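Local coordinates for uncharacterized conserved protein with double-stranded beta-helix domain (Klebsiella pneumoniae subsp. pneumoniae MGH 78578, PDB 3H8U) that is of unknown function but has the double-stranded beta-helix fold of the cupins and probably binds a metal ion, at residues G60-T65 with F109-A114. Numbering follows the deposited sequence.
Sequences GQDTWT and FVSVVA
Asp62 and Ser111 meet on the face of the sheet that also carries Trp64 and Val113. Asp62 CB lies 4.0 Å from Val113 CG2, and Asp62 CG and OD1 pack on the same methyl, Val113 CG2, at 3.6 and 3.5 Å. With CG anti to the backbone N (chi1 -169°), the carboxylate reaches Ser111, whose OG donates to Asp62 OD1 on the syn side at 2.7 Å. Asp62 OD2 takes the indole N-H: Trp64 NE1 sits 3.0 Å from it, well above the carboxylate plane, while the oxygen lies close to the indole plane. His97 NE2 also bonds Asp62 OD2.

Held by that bond, the indole lies over Phe109 in a face-to-face stack, its six-membered ring centroid 4.0 Å from that of Phe109 and the planes 25° apart. Phe109 CE2 comes 3.2 Å from Trp64 CD2; Trp44 stacks on Phe109 as well.

Two antiparallel strands of the cupin barrel are laced here by six backbone bonds, Thr63 N to Val112 O nearly straight at 178°. On the face of Gln61, Thr63 and Val112, a water bridges Thr63 OG1 and Val112 O, and Gln61 NE2 donates to Thr63 OG1, while Gln61 OE1 bonds Thr36 of the second subunit.

Asp62 sits against His55 and His57 at the acidic position of the cupin motif, consistent with the metal pocket of cupins. Three hydrogen bonds, from Ser111, Trp64 and His97, hold the buried carboxylate and fix its rotation on this face of the sheet.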
loop_
_atom_site.group_PDB
_atom_site.type_symbol
_atom_site.label_atom_id
_atom_site.label_comp_id
_atom_site.label_asym_id
_atom_site.label_seq_id
_atom_site.Cartn_x
_atom_site.Cartn_y
_atom_site.Cartn_z
ATOM N N GLY A 60 -13.222 -1.270 -9.739
ATOM C CA GLY A 60 -11.882 -1.231 -9.160
ATOM C C GLY A 60 -11.914 -1.520 -7.692
ATOM O O GLY A 60 -12.969 -1.373 -7.051
ATOM N N GLN A 61 -10.781 -1.989 -7.186
ATOM C CA GLN A 61 -10.531 -2.189 -5.770
ATOM C C GLN A 61 -9.650 -1.062 -5.255
ATOM O O GLN A 61 -8.679 -0.653 -5.925
ATOM C CB GLN A 61 -9.836 -3.536 -5.545
ATOM C CG GLN A 61 -9.465 -3.787 -4.085
ATOM C CD GLN A 61 -8.932 -5.140 -3.887
ATOM O OE1 GLN A 61 -9.429 -6.111 -4.510
ATOM N NE2 GLN A 61 -7.989 -5.277 -2.950
ATOM N N ASP A 62 -9.997 -0.548 -4.075
ATOM C CA ASP A 62 -9.224 0.470 -3.409
ATOM C C ASP A 62 -8.697 -0.085 -2.083
ATOM O O ASP A 62 -9.458 -0.387 -1.156
ATOM C CB ASP A 62 -10.081 1.710 -3.164
ATOM C CG ASP A 62 -9.276 2.914 -2.704
ATOM O OD1 ASP A 62 -8.019 2.821 -2.569
ATOM O OD2 ASP A 62 -9.935 3.977 -2.484
ATOM N N THR A 63 -7.390 -0.244 -2.034
ATOM C CA THR A 63 -6.699 -0.772 -0.873
ATOM C C THR A 63 -5.964 0.376 -0.180
ATOM O O THR A 63 -5.095 1.022 -0.783
ATOM C CB THR A 63 -5.680 -1.890 -1.253
ATOM O OG1 THR A 63 -6.362 -2.930 -1.967
ATOM C CG2 THR A 63 -5.083 -2.486 0.034
ATOM N N TRP A 64 -6.328 0.633 1.080
ATOM C CA TRP A 64 -5.678 1.651 1.872
ATOM C C TRP A 64 -4.740 1.064 2.895
ATOM O O TRP A 64 -5.084 0.126 3.603
ATOM C CB TRP A 64 -6.683 2.491 2.662
ATOM C CG TRP A 64 -7.699 3.248 1.912
ATOM C CD1 TRP A 64 -7.859 3.334 0.564
ATOM C CD2 TRP A 64 -8.689 4.109 2.488
ATOM N NE1 TRP A 64 -8.881 4.190 0.271
ATOM C CE2 TRP A 64 -9.423 4.666 1.429
ATOM C CE3 TRP A 64 -9.013 4.471 3.806
ATOM C CZ2 TRP A 64 -10.465 5.564 1.628
ATOM C CZ3 TRP A 64 -10.055 5.369 4.010
ATOM C CH2 TRP A 64 -10.769 5.908 2.930
ATOM N N THR A 65 -3.539 1.646 3.002
ATOM C CA THR A 65 -2.621 1.271 4.074
ATOM C C THR A 65 -2.391 2.500 4.960
ATOM O O THR A 65 -1.898 3.527 4.511
ATOM C CB THR A 65 -1.287 0.698 3.505
ATOM O OG1 THR A 65 -1.536 -0.545 2.848
ATOM C CG2 THR A 65 -0.307 0.471 4.629
ATOM N N PHE A 109 -2.789 7.950 4.839
ATOM C CA PHE A 109 -2.799 6.625 4.242
ATOM C C PHE A 109 -2.415 6.662 2.780
ATOM O O PHE A 109 -2.462 7.701 2.133
ATOM C CB PHE A 109 -4.148 5.907 4.433
ATOM C CG PHE A 109 -5.287 6.542 3.735
ATOM C CD1 PHE A 109 -5.953 7.621 4.314
ATOM C CD2 PHE A 109 -5.723 6.070 2.516
ATOM C CE1 PHE A 109 -7.029 8.207 3.691
ATOM C CE2 PHE A 109 -6.803 6.667 1.866
ATOM C CZ PHE A 109 -7.472 7.725 2.477
ATOM N N VAL A 110 -1.996 5.495 2.320
ATOM C CA VAL A 110 -1.632 5.268 0.951
ATOM C C VAL A 110 -2.768 4.447 0.370
ATOM O O VAL A 110 -3.050 3.341 0.831
ATOM C CB VAL A 110 -0.317 4.500 0.844
ATOM C CG1 VAL A 110 -0.043 4.103 -0.662
ATOM C CG2 VAL A 110 0.822 5.324 1.435
ATOM N N SER A 111 -3.377 4.998 -0.671
ATOM C CA SER A 111 -4.399 4.331 -1.457
ATOM C C SER A 111 -3.842 3.760 -2.771
ATOM O O SER A 111 -3.209 4.499 -3.546
ATOM C CB SER A 111 -5.506 5.331 -1.802
ATOM O OG SER A 111 -6.321 4.848 -2.850
ATOM N N VAL A 112 -4.122 2.475 -3.012
ATOM C CA VAL A 112 -3.812 1.839 -4.279
ATOM C C VAL A 112 -5.134 1.399 -4.914
ATOM O O VAL A 112 -5.759 0.461 -4.429
ATOM C CB VAL A 112 -2.857 0.642 -4.117
ATOM C CG1 VAL A 112 -2.499 0.025 -5.525
ATOM C CG2 VAL A 112 -1.596 1.059 -3.345
ATOM N N VAL A 113 -5.527 2.096 -5.982
ATOM C CA VAL A 113 -6.720 1.746 -6.759
ATOM C C VAL A 113 -6.308 0.934 -7.970
ATOM O O VAL A 113 -5.391 1.342 -8.694
ATOM C CB VAL A 113 -7.469 3.011 -7.199
ATOM C CG1 VAL A 113 -8.592 2.692 -8.181
ATOM C CG2 VAL A 113 -8.042 3.714 -5.951
ATOM N N ALA A 114 -6.965 -0.206 -8.176
ATOM C CA ALA A 114 -6.646 -1.085 -9.298
ATOM C C ALA A 114 -7.934 -1.569 -9.949
ATOM O O ALA A 114 -8.859 -1.992 -9.239
ATOM C CB ALA A 114 -5.814 -2.281 -8.827
HETATM O O HOH W 1 -6.214 -2.502 -4.631
#